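Local coordinates for hemolysin activator protein CdiB (Acinetobacter baumannii ACICU, PDB 6WIL) that probably exports the large CdiA-type toxin of contact-dependent growth inhibition across the outer membrane, as a two-partner-secretion transporter of the Omp85 superfamily, at residues 437-442 and 479-484; 499-504 and 515-520. All blocks are in the same frame, centred on the assembly; numbering follows the deposited sequence.

In the fold
Both contacts are antiparallel strand pairs in the wall of the 16-stranded barrel, about 10 Å apart between centres and joined through neighbouring strands 476-487 and 493-505, where Gln-482 O meets Val-499 N in a probable hydrogen bond. Contact 1 is the more exposed, a surface contact, and its inward face is polar, with an amide pair and charged groups that pair with nearby strands and, at Glu-483, also with a loop. Contact 2, the hairpin of strands 493-505 and 515-526, is partly buried: inward, Asp-500 and Leu-516 stand opposite Gly-518 and Gly-502; outward lies a tryptophan-tyrosine pair. One detergent molecule touches both, at Trp-440 and at Trp-503.

Contact 1 of 2, residues 437-442 and 479-484; sequences RLNWRG and YVQQEI. With C8E ((hydroxyethyloxy)tri(ethyloxy)octane), chain D.
Tyr-479 opens the second strand with one face of its ring against Arg-441 CB. With chi1 at 63°, CG sits between the backbone N and the carbonyl carbon, and CB of Arg-441 comes over the ring, offset toward the rim, in a CH-pi contact 4.1 Å from the centroid. The two side chains run the same way into the lumen, where Arg-441 goes on to a salt bridge with Asp-420. Val-480 turns to the outside. Its CG2 meets Leu-438 CD1 at 3.7 Å, while its CB lies at the edge of the Trp-440 indole, 4.1 Å from CD1. The far end of that indole touches the detergent, CH2 to C8E C7 at 3.8 Å. Gln-481 faces inward again, opposite Asn-439 in a hydrogen-bonded pair; its N reaches Asn-439 O at 2.7 Å, and the reciprocal bond is nearly as short. Above this backbone ring the amides meet with planes 60° apart, and Asn-439 ND2 gives a weak bond of 3.3 Å to Gln-481 OE1. Gln-482 lies alongside Leu-438 on the outer face, its CG 3.8 Å from Leu-438 CD1, and its OE1 is taken by Tyr-436 OH. Glu-483 closes the pairing through two backbone bonds with Arg-437, whereas its carboxylate turns to Arg-524 and Arg-464. A mostly apolar outer face, with Leu-438, Trp-440 and Val-480, and a largely polar and charged inner one are characteristic of the wall of a transmembrane beta barrel.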
loop_
_atom_site.group_PDB
_atom_site.type_symbol
_atom_site.label_atom_id
_atom_site.label_comp_id
_atom_site.label_asym_id
_atom_site.label_seq_id
_atom_site.Cartn_x
_atom_site.Cartn_y
_atom_site.Cartn_z
ATOM N N ARG A 437 -0.818 15.699 -5.912
ATOM C CA ARG A 437 -0.597 14.268 -6.066
ATOM C C ARG A 437 0.569 14.015 -7.009
ATOM O O ARG A 437 0.598 14.555 -8.119
ATOM C CB ARG A 437 -1.854 13.579 -6.601
ATOM C CG ARG A 437 -1.677 12.100 -6.845
ATOM C CD ARG A 437 -2.081 11.303 -5.628
ATOM N NE ARG A 437 -1.939 9.869 -5.843
ATOM C CZ ARG A 437 -2.779 9.139 -6.569
ATOM N NH1 ARG A 437 -2.573 7.839 -6.713
ATOM N NH2 ARG A 437 -3.817 9.710 -7.165
ATOM N N LEU A 438 1.513 13.181 -6.573
ATOM C CA LEU A 438 2.632 12.757 -7.405
ATOM C C LEU A 438 2.704 11.238 -7.424
ATOM O O LEU A 438 2.742 10.602 -6.366
ATOM C CB LEU A 438 3.961 13.338 -6.903
ATOM C CG LEU A 438 5.232 12.890 -7.636
ATOM C CD1 LEU A 438 6.156 14.074 -7.881
ATOM C CD2 LEU A 438 5.969 11.803 -6.860
ATOM N N ASN A 439 2.727 10.666 -8.627
ATOM C CA ASN A 439 2.915 9.236 -8.837
ATOM C C ASN A 439 4.204 9.017 -9.615
ATOM O O ASN A 439 4.404 9.624 -10.671
ATOM C CB ASN A 439 1.738 8.625 -9.602
ATOM C CG ASN A 439 0.426 8.786 -8.875
ATOM O OD1 ASN A 439 0.369 8.709 -7.649
ATOM N ND2 ASN A 439 -0.644 9.017 -9.629
ATOM N N TRP A 440 5.069 8.147 -9.098
ATOM C CA TRP A 440 6.337 7.840 -9.742
ATOM C C TRP A 440 6.539 6.334 -9.792
ATOM O O TRP A 440 6.380 5.647 -8.778
ATOM C CB TRP A 440 7.508 8.493 -9.009
ATOM C CG TRP A 440 8.837 8.142 -9.602
ATOM C CD1 TRP A 440 9.489 8.805 -10.602
ATOM C CD2 TRP A 440 9.676 7.040 -9.238
ATOM N NE1 TRP A 440 10.685 8.186 -10.878
ATOM C CE2 TRP A 440 10.824 7.101 -10.054
ATOM C CE3 TRP A 440 9.572 6.009 -8.299
ATOM C CZ2 TRP A 440 11.856 6.171 -9.961
ATOM C CZ3 TRP A 440 10.598 5.089 -8.208
ATOM C CH2 TRP A 440 11.725 5.175 -9.033
ATOM N N ARG A 441 6.904 5.831 -10.966
ATOM C CA ARG A 441 7.221 4.425 -11.161
ATOM C C ARG A 441 8.483 4.320 -12.002
ATOM O O ARG A 441 8.657 5.075 -12.962
ATOM C CB ARG A 441 6.059 3.684 -11.836
ATOM C CG ARG A 441 6.382 2.263 -12.251
ATOM C CD ARG A 441 5.130 1.409 -12.293
ATOM N NE ARG A 441 4.467 1.357 -10.993
ATOM C CZ ARG A 441 3.401 0.609 -10.728
ATOM N NH1 ARG A 441 2.860 0.618 -9.517
ATOM N NH2 ARG A 441 2.882 -0.154 -11.676
ATOM N N GLY A 442 9.359 3.397 -11.638
ATOM C CA GLY A 442 10.634 3.259 -12.315
ATOM C C GLY A 442 11.024 1.806 -12.469
ATOM O O GLY A 442 10.684 0.955 -11.644
ATOM N N TYR A 479 8.389 7.143 -15.094
ATOM C CA TYR A 479 7.507 8.274 -15.324
ATOM C C TYR A 479 7.153 8.924 -13.997
ATOM O O TYR A 479 7.167 8.280 -12.945
ATOM C CB TYR A 479 6.218 7.889 -16.089
ATOM C CG TYR A 479 5.280 6.907 -15.412
ATOM C CD1 TYR A 479 4.517 7.278 -14.306
ATOM C CD2 TYR A 479 5.111 5.625 -15.921
ATOM C CE1 TYR A 479 3.648 6.384 -13.701
ATOM C CE2 TYR A 479 4.243 4.727 -15.325
ATOM C CZ TYR A 479 3.513 5.112 -14.217
ATOM O OH TYR A 479 2.648 4.219 -13.628
ATOM N N VAL A 480 6.848 10.215 -14.058
ATOM C CA VAL A 480 6.350 10.949 -12.905
ATOM C C VAL A 480 5.088 11.687 -13.329
ATOM O O VAL A 480 5.123 12.521 -14.243
ATOM C CB VAL A 480 7.396 11.916 -12.325
ATOM C CG1 VAL A 480 8.055 12.737 -13.420
ATOM C CG2 VAL A 480 6.758 12.810 -11.276
ATOM N N GLN A 481 3.974 11.351 -12.692
ATOM C CA GLN A 481 2.706 12.029 -12.903
ATOM C C GLN A 481 2.488 13.030 -11.778
ATOM O O GLN A 481 2.691 12.709 -10.603
ATOM C CB GLN A 481 1.553 11.025 -12.946
ATOM C CG GLN A 481 1.677 9.986 -14.047
ATOM C CD GLN A 481 0.739 8.810 -13.849
ATOM O OE1 GLN A 481 0.462 8.402 -12.720
ATOM N NE2 GLN A 481 0.244 8.261 -14.950
ATOM N N GLN A 482 2.087 14.243 -12.140
ATOM C CA GLN A 482 1.812 15.281 -11.157
ATOM C C GLN A 482 0.445 15.882 -11.426
ATOM O O GLN A 482 0.044 16.045 -12.583
ATOM C CB GLN A 482 2.887 16.372 -11.173
ATOM C CG GLN A 482 4.184 15.943 -10.517
ATOM C CD GLN A 482 5.192 17.067 -10.440
ATOM O OE1 GLN A 482 5.446 17.616 -9.369
ATOM N NE2 GLN A 482 5.775 17.415 -11.579
ATOM N N GLU A 483 -0.265 16.215 -10.353
ATOM C CA GLU A 483 -1.655 16.624 -10.470
ATOM C C GLU A 483 -2.035 17.474 -9.267
ATOM O O GLU A 483 -1.622 17.187 -8.140
ATOM C CB GLU A 483 -2.572 15.399 -10.576
ATOM C CG GLU A 483 -4.057 15.694 -10.477
ATOM C CD GLU A 483 -4.882 14.425 -10.425
ATOM O OE1 GLU A 483 -4.800 13.625 -11.382
ATOM O OE2 GLU A 483 -5.594 14.215 -9.419
ATOM N N ILE A 484 -2.815 18.519 -9.523
ATOM C CA ILE A 484 -3.396 19.361 -8.488
ATOM C C ILE A 484 -4.900 19.404 -8.707
ATOM O O ILE A 484 -5.360 19.706 -9.813
ATOM C CB ILE A 484 -2.815 20.787 -8.512
ATOM C CG1 ILE A 484 -1.316 20.756 -8.218
ATOM C CG2 ILE A 484 -3.553 21.674 -7.523
ATOM C CD1 ILE A 484 -0.596 21.974 -8.714
HETATM C C1 C8E D . 17.891 -0.158 -6.624
HETATM C C2 C8E D . 17.034 0.006 -7.878
HETATM C C3 C8E D . 15.603 0.372 -7.488
HETATM C C4 C8E D . 14.770 0.588 -8.750
HETATM C C5 C8E D . 15.225 1.865 -9.451
HETATM C C6 C8E D . 14.536 1.957 -10.809
HETATM C C7 C8E D . 14.335 3.425 -11.175
HETATM C C8 C8E D . 15.501 3.906 -12.034
HETATM O O9 C8E D . 14.998 4.324 -13.270
HETATM C C10 C8E D . 15.968 4.772 -14.175
HETATM C C11 C8E D . 15.334 4.934 -15.556
HETATM O O12 C8E D . 15.712 6.164 -16.106
HETATM C C13 C8E D . 15.393 6.309 -17.461
HETATM C C14 C8E D . 15.880 7.667 -17.965
HETATM O O15 C8E D . 15.967 8.575 -16.902
HETATM C C16 C8E D . 16.282 9.881 -17.294
HETATM C C17 C8E D . 15.861 10.875 -16.209
HETATM O O18 C8E D . 16.633 10.690 -15.055
HETATM C C19 C8E D . 16.546 11.744 -14.136
HETATM C C20 C8E D . 16.033 11.226 -12.791
HETATM O O21 C8E D . 16.861 10.197 -12.326
#

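Contact 2 of 2, residues 499-504 and 515-520; sequences VDQGWV and YLLGSV. With C8E ((hydroxyethyloxy)tri(ethyloxy)octane), chain D.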
loop_
_atom_site.group_PDB
_atom_site.type_symbol
_atom_site.label_atom_id
_atom_site.label_comp_id
_atom_site.label_asym_id
_atom_site.label_seq_id
_atom_site.Cartn_x
_atom_site.Cartn_y
_atom_site.Cartn_z
ATOM N N VAL A 499 0.262 17.252 -15.141
ATOM C CA VAL A 499 1.443 17.304 -15.997
ATOM C C VAL A 499 2.259 16.044 -15.742
ATOM O O VAL A 499 2.715 15.816 -14.614
ATOM C CB VAL A 499 2.297 18.557 -15.740
ATOM C CG1 VAL A 499 3.537 18.535 -16.623
ATOM C CG2 VAL A 499 1.485 19.822 -15.983
ATOM N N ASP A 500 2.445 15.233 -16.782
ATOM C CA ASP A 500 3.148 13.962 -16.686
ATOM C C ASP A 500 4.401 13.983 -17.553
ATOM O O ASP A 500 4.519 14.770 -18.494
ATOM C CB ASP A 500 2.250 12.793 -17.112
ATOM C CG ASP A 500 1.023 12.641 -16.229
ATOM O OD1 ASP A 500 0.872 13.416 -15.261
ATOM O OD2 ASP A 500 0.208 11.737 -16.504
ATOM N N GLN A 501 5.335 13.087 -17.229
ATOM C CA GLN A 501 6.618 12.994 -17.916
ATOM C C GLN A 501 7.081 11.545 -17.925
ATOM O O GLN A 501 7.001 10.861 -16.904
ATOM C CB GLN A 501 7.693 13.857 -17.244
ATOM C CG GLN A 501 7.469 15.350 -17.337
ATOM C CD GLN A 501 8.496 16.136 -16.549
ATOM O OE1 GLN A 501 9.569 16.467 -17.056
ATOM N NE2 GLN A 501 8.173 16.436 -15.297
ATOM N N GLY A 502 7.585 11.096 -19.067
ATOM C CA GLY A 502 8.140 9.762 -19.178
ATOM C C GLY A 502 9.541 9.787 -19.753
ATOM O O GLY A 502 9.906 10.676 -20.522
ATOM N N TRP A 503 10.327 8.782 -19.366
ATOM C CA TRP A 503 11.704 8.628 -19.822
ATOM C C TRP A 503 11.968 7.163 -20.130
ATOM O O TRP A 503 11.612 6.291 -19.334
ATOM C CB TRP A 503 12.709 9.101 -18.766
ATOM C CG TRP A 503 12.768 10.570 -18.552
ATOM C CD1 TRP A 503 13.483 11.474 -19.277
ATOM C CD2 TRP A 503 12.110 11.312 -17.521
ATOM N NE1 TRP A 503 13.306 12.736 -18.768
ATOM C CE2 TRP A 503 12.464 12.665 -17.690
ATOM C CE3 TRP A 503 11.251 10.965 -16.474
ATOM C CZ2 TRP A 503 11.989 13.672 -16.854
ATOM C CZ3 TRP A 503 10.780 11.966 -15.645
ATOM C CH2 TRP A 503 11.150 13.303 -15.840
ATOM N N VAL A 504 12.595 6.898 -21.274
ATOM C CA VAL A 504 13.100 5.570 -21.602
ATOM C C VAL A 504 14.566 5.703 -21.986
ATOM O O VAL A 504 15.004 6.739 -22.496
ATOM C CB VAL A 504 12.295 4.888 -22.731
ATOM C CG1 VAL A 504 10.917 4.481 -22.226
ATOM C CG2 VAL A 504 12.179 5.806 -23.933
ATOM N N TYR A 515 11.772 10.894 -24.483
ATOM C CA TYR A 515 11.099 11.801 -23.566
ATOM C C TYR A 515 9.694 12.129 -24.047
ATOM O O TYR A 515 9.466 12.341 -25.241
ATOM C CB TYR A 515 11.897 13.095 -23.390
ATOM C CG TYR A 515 11.306 14.029 -22.364
ATOM C CD1 TYR A 515 11.512 13.816 -21.010
ATOM C CD2 TYR A 515 10.540 15.124 -22.746
ATOM C CE1 TYR A 515 10.980 14.663 -20.061
ATOM C CE2 TYR A 515 9.999 15.980 -21.800
ATOM C CZ TYR A 515 10.223 15.743 -20.457
ATOM O OH TYR A 515 9.694 16.583 -19.504
ATOM N N LEU A 516 8.760 12.179 -23.100
ATOM C CA LEU A 516 7.385 12.581 -23.356
ATOM C C LEU A 516 6.946 13.573 -22.290
ATOM O O LEU A 516 7.298 13.433 -21.116
ATOM C CB LEU A 516 6.432 11.380 -23.365
ATOM C CG LEU A 516 6.451 10.477 -24.598
ATOM C CD1 LEU A 516 5.509 9.298 -24.423
ATOM C CD2 LEU A 516 6.106 11.262 -25.852
ATOM N N LEU A 517 6.180 14.576 -22.710
ATOM C CA LEU A 517 5.598 15.553 -21.797
ATOM C C LEU A 517 4.169 15.814 -22.240
ATOM O O LEU A 517 3.942 16.329 -23.339
ATOM C CB LEU A 517 6.401 16.857 -21.778
ATOM C CG LEU A 517 5.783 18.001 -20.967
ATOM C CD1 LEU A 517 5.946 17.775 -19.477
ATOM C CD2 LEU A 517 6.361 19.348 -21.376
ATOM N N GLY A 518 3.211 15.448 -21.393
ATOM C CA GLY A 518 1.812 15.688 -21.681
ATOM C C GLY A 518 1.136 16.474 -20.579
ATOM O O GLY A 518 1.656 16.559 -19.460
ATOM N N SER A 519 -0.018 17.063 -20.877
ATOM C CA SER A 519 -0.767 17.817 -19.886
ATOM C C SER A 519 -2.247 17.500 -20.030
ATOM O O SER A 519 -2.732 17.211 -21.126
ATOM C CB SER A 519 -0.530 19.326 -20.019
ATOM O OG SER A 519 -1.029 20.016 -18.886
ATOM N N VAL A 520 -2.959 17.560 -18.908
ATOM C CA VAL A 520 -4.360 17.161 -18.837
ATOM C C VAL A 520 -5.113 18.151 -17.959
ATOM O O VAL A 520 -4.608 18.583 -16.918
ATOM C CB VAL A 520 -4.500 15.719 -18.300
ATOM C CG1 VAL A 520 -5.864 15.495 -17.667
ATOM C CG2 VAL A 520 -4.272 14.721 -19.418
HETATM C C1 C8E D . 17.891 -0.158 -6.624
HETATM C C2 C8E D . 17.034 0.006 -7.878
HETATM C C3 C8E D . 15.603 0.372 -7.488
HETATM C C4 C8E D . 14.770 0.588 -8.750
HETATM C C5 C8E D . 15.225 1.865 -9.451
HETATM C C6 C8E D . 14.536 1.957 -10.809
HETATM C C7 C8E D . 14.335 3.425 -11.175
HETATM C C8 C8E D . 15.501 3.906 -12.034
HETATM O O9 C8E D . 14.998 4.324 -13.270
HETATM C C10 C8E D . 15.968 4.772 -14.175
HETATM C C11 C8E D . 15.334 4.934 -15.556
HETATM O O12 C8E D . 15.712 6.164 -16.106
HETATM C C13 C8E D . 15.393 6.309 -17.461
HETATM C C14 C8E D . 15.880 7.667 -17.965
HETATM O O15 C8E D . 15.967 8.575 -16.902
HETATM C C16 C8E D . 16.282 9.881 -17.294
HETATM C C17 C8E D . 15.861 10.875 -16.209
HETATM O O18 C8E D . 16.633 10.690 -15.055
HETATM C C19 C8E D . 16.546 11.744 -14.136
HETATM C C20 C8E D . 16.033 11.226 -12.791
HETATM O O21 C8E D . 16.861 10.197 -12.326
#
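Trp-503 and Tyr-515, a non-hydrogen-bonded pair, dominate the aromatic part of this hairpin. Their side chains lie side by side on the outer face, and the indole and phenol planes meet obliquely at 57°. Tyr-515 has CG anti to its backbone N (chi1 -175°), and its CD1 comes within 3.1 Å of Trp-503 NE1, with CE1 3.4 Å from Trp-503 CE2. The detergent covers one face of the indole, C8E C17 standing 3.8 Å above the plane toward the rim, and C14 touches Trp-503 CB at 3.6 Å.

Polar side-chain contact across the strands comes from Tyr-515 OH, which donates to Gln-501 OE1. At 2.5 Å this bond is very short, and its exact length is doubtful; the acceptor oxygen lies in the plane of the phenol ring, with the amide turned 81° from it. Apolar contact centres on Leu-517 CD1, which reaches Val-499 CG1 at 3.8 Å and the aliphatic part of Gln-501, at CG, at 3.6 Å.

The backbone closes two hydrogen-bonded pairs, Asp-500 with Gly-518 and Gly-502 with Leu-516. In the first, Gly-518 N sits above the carbonyl plane of Asp-500 O, 3.3 Å away. On the sheet face turned to the barrel interior, opposite Trp-503 and Tyr-515, the Asp-500 carboxylate forms a salt bridge with Arg-464, and Leu-516 packs on Phe-466. Asp-500 and Gly-502, with one residue between them, match the D-x-G element of a barrel strand that receives the arginine of the VRGF loop, a signature of Omp85-superfamily transporters.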